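Local coordinates for Rio2 kinase (Chaetomium thermophilum, PDB 4GYI), which probably phosphorylates proteins on serine or threonine with magnesium and ATP and, as an atypical kinase, has an ATPase-dependent role on the maturing pre-40S ribosomal subunit, at residues A[31-35]-A[36-40]. Residues are numbered along the deposited sequence; the frame is centred on the assembly and turned at random.
Sequences EIVPT and PLIEK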
ATOM      1  N   GLU A  31      12.845  15.237 -13.845  1.00 63.92           N
ATOM      2  CA  GLU A  31      11.917  14.253 -14.409  1.00 72.53           C
ATOM      3  C   GLU A  31      12.327  13.699 -15.781  1.00 67.10           C
ATOM      4  O   GLU A  31      12.127  12.516 -16.070  1.00 59.80           O
ATOM      5  CB  GLU A  31      10.512  14.848 -14.487  1.00 83.34           C
ATOM      6  CG  GLU A  31       9.523  13.990 -15.255  1.00 86.81           C
ATOM      7  CD  GLU A  31       8.260  13.731 -14.467  1.00 81.96           C
ATOM      8  OE1 GLU A  31       8.240  14.072 -13.266  1.00 69.64           O
ATOM      9  OE2 GLU A  31       7.294  13.192 -15.050  1.00 88.54           O
ATOM     10  N   ILE A  32      12.873  14.560 -16.634  1.00 57.10           N
ATOM     11  CA  ILE A  32      13.394  14.122 -17.917  1.00 56.27           C
ATOM     12  C   ILE A  32      14.868  13.852 -17.734  1.00 57.83           C
ATOM     13  O   ILE A  32      15.592  14.684 -17.186  1.00 64.54           O
ATOM     14  CB  ILE A  32      13.208  15.179 -19.016  1.00 62.79           C
ATOM     15  CG1 ILE A  32      11.723  15.452 -19.254  1.00 65.92           C
ATOM     16  CG2 ILE A  32      13.879  14.735 -20.318  1.00 60.04           C
ATOM     17  CD1 ILE A  32      11.463  16.717 -20.058  1.00 73.39           C
ATOM     18  N   VAL A  33      15.309  12.679 -18.174  1.00 47.00           N
ATOM     19  CA  VAL A  33      16.708  12.325 -18.077  1.00 48.87           C
ATOM     20  C   VAL A  33      17.302  12.313 -19.471  1.00 54.64           C
ATOM     21  O   VAL A  33      16.953  11.450 -20.278  1.00 53.26           O
ATOM     22  CB  VAL A  33      16.903  10.947 -17.442  1.00 47.61           C
ATOM     23  CG1 VAL A  33      18.377  10.718 -17.165  1.00 50.99           C
ATOM     24  CG2 VAL A  33      16.127  10.854 -16.164  1.00 45.26           C
ATOM     25  N   PRO A  34      18.183  13.288 -19.767  1.00 54.12           N
ATOM     26  CA  PRO A  34      18.793  13.375 -21.101  1.00 50.77           C
ATOM     27  C   PRO A  34      19.502  12.089 -21.507  1.00 52.93           C
ATOM     28  O   PRO A  34      20.121  11.423 -20.675  1.00 51.52           O
ATOM     29  CB  PRO A  34      19.790  14.539 -20.977  1.00 55.18           C
ATOM     30  CG  PRO A  34      19.790  14.940 -19.528  1.00 65.08           C
ATOM     31  CD  PRO A  34      18.515  14.450 -18.926  1.00 59.00           C
ATOM     32  N   THR A  35      19.377  11.747 -22.786  1.00 52.42           N
ATOM     33  CA  THR A  35      20.012  10.567 -23.360  1.00 57.83           C
ATOM     34  C   THR A  35      21.477  10.346 -22.937  1.00 68.30           C
ATOM     35  O   THR A  35      21.836   9.235 -22.540  1.00 67.37           O
ATOM     36  CB  THR A  35      19.886  10.560 -24.906  1.00 85.99           C
ATOM     37  OG1 THR A  35      18.508  10.703 -25.278  1.00 83.79           O
ATOM     38  CG2 THR A  35      20.442   9.270 -25.481  1.00 87.96           C
ATOM     39  N   PRO A  36      22.328  11.392 -23.009  1.00 71.53           N
ATOM     40  CA  PRO A  36      23.720  11.135 -22.604  1.00 72.77           C
ATOM     41  C   PRO A  36      23.903  10.928 -21.096  1.00 71.04           C
ATOM     42  O   PRO A  36      24.932  10.398 -20.676  1.00 64.89           O
ATOM     43  CB  PRO A  36      24.462  12.399 -23.067  1.00 76.44           C
ATOM     44  CG  PRO A  36      23.580  12.998 -24.114  1.00 79.74           C
ATOM     45  CD  PRO A  36      22.190  12.715 -23.637  1.00 73.55           C
ATOM     46  N   LEU A  37      22.930  11.338 -20.289  1.00 70.04           N
ATOM     47  CA  LEU A  37      22.986  11.036 -18.861  1.00 68.32           C
ATOM     48  C   LEU A  37      22.562   9.585 -18.559  1.00 59.28           C
ATOM     49  O   LEU A  37      23.029   8.988 -17.586  1.00 53.10           O
ATOM     50  CB  LEU A  37      22.146  12.028 -18.058  1.00 70.19           C
ATOM     51  CG  LEU A  37      22.034  11.744 -16.558  1.00 74.68           C
ATOM     52  CD1 LEU A  37      23.410  11.685 -15.917  1.00 72.69           C
ATOM     53  CD2 LEU A  37      21.161  12.787 -15.875  1.00 79.04           C
ATOM     54  N   ILE A  38      21.680   9.020 -19.381  1.00 60.06           N
ATOM     55  CA  ILE A  38      21.337   7.605 -19.245  1.00 63.23           C
ATOM     56  C   ILE A  38      22.606   6.821 -19.523  1.00 64.28           C
ATOM     57  O   ILE A  38      22.971   5.912 -18.773  1.00 41.44           O
ATOM     58  CB  ILE A  38      20.310   7.136 -20.295  1.00 63.56           C
ATOM     59  CG1 ILE A  38      19.229   8.191 -20.541  1.00 62.01           C
ATOM     60  CG2 ILE A  38      19.736   5.758 -19.919  1.00 58.75           C
ATOM     61  CD1 ILE A  38      18.138   8.211 -19.543  1.00 56.41           C
ATOM     62  N   GLU A  39      23.274   7.194 -20.616  1.00 75.61           N
ATOM     63  CA  GLU A  39      24.499   6.524 -21.053  1.00 72.97           C
ATOM     64  C   GLU A  39      25.543   6.523 -19.946  1.00 65.27           C
ATOM     65  O   GLU A  39      26.123   5.484 -19.640  1.00 69.03           O
ATOM     66  CB  GLU A  39      25.070   7.180 -22.316  1.00 74.20           C
ATOM     67  CG  GLU A  39      24.193   7.066 -23.558  1.00 81.85           C
ATOM     68  CD  GLU A  39      24.799   7.764 -24.775  1.00 94.80           C
ATOM     69  OE1 GLU A  39      24.101   8.594 -25.398  1.00101.18           O
ATOM     70  OE2 GLU A  39      25.970   7.482 -25.114  1.00 94.36           O
ATOM     71  N   LYS A  40      25.763   7.681 -19.334  1.00 52.60           N
ATOM     72  CA  LYS A  40      26.775   7.795 -18.292  1.00 55.10           C
ATOM     73  C   LYS A  40      26.434   6.935 -17.078  1.00 56.03           C
ATOM     74  O   LYS A  40      27.246   6.134 -16.632  1.00 51.86           O
ATOM     75  CB  LYS A  40      26.968   9.257 -17.872  1.00 55.94           C
ATOM     76  CG  LYS A  40      27.630   9.415 -16.512  1.00 68.13           C
ATOM     77  CD  LYS A  40      28.319  10.764 -16.372  1.00 81.18           C
ATOM     78  CE  LYS A  40      28.779  10.992 -14.940  1.00 91.54           C
ATOM     79  NZ  LYS A  40      29.337   9.747 -14.340  1.00 93.61           N
TER
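Pro34 and Leu37 meet where a short strand, residues 33-34, runs directly into the helix 35-42. Pro34 O accepts two backbone bonds at the first turn: Leu37 N lies 2.8 Å from Pro34 O, well above the carbonyl plane, whereas Ile38 N, 3.1 Å from Pro34 O, approaches in nearly straight extension of the carbonyl bond (C=O...N 160°). One residue on, Glu39 N bonds to Thr35 O at 3.2 Å through a nearly linear hydrogen bond (N-H...O 165°), with the regular helical i to i+4 spacing. Pro34 holds the N-cap position, and Pro36 suits the first turn because its missing N-H would have had no helical acceptor there.

Val33 is buried, and its CG1, turned anti to the backbone N (chi1 -171°), meets two helix side chains, Ile38 CD1 at a tight 3.5 Å and Leu37 CD2 at 3.7 Å. The beta-branched chains of the buried Val33 and Ile38 suit this packing, which Ile38 continues onto Val19 and Val23 of helix 14-26. The Pro34 ring lies alongside Leu37, pointing the same way, with Pro34 CG 4.0 Å from Leu37 CB. Thr35 CG2 comes 3.7 Å from Glu39 OE1, an apolar methyl beside the end of an extended acid.

Val33 also pairs through its backbone with Tyr75, tying the strand to strand 75-77. This strand-to-helix junction, with proline at the N-cap position and again within the first turn, is consistent with the winged-helix form of the helix-turn-helix domain that begins Rio2 kinases.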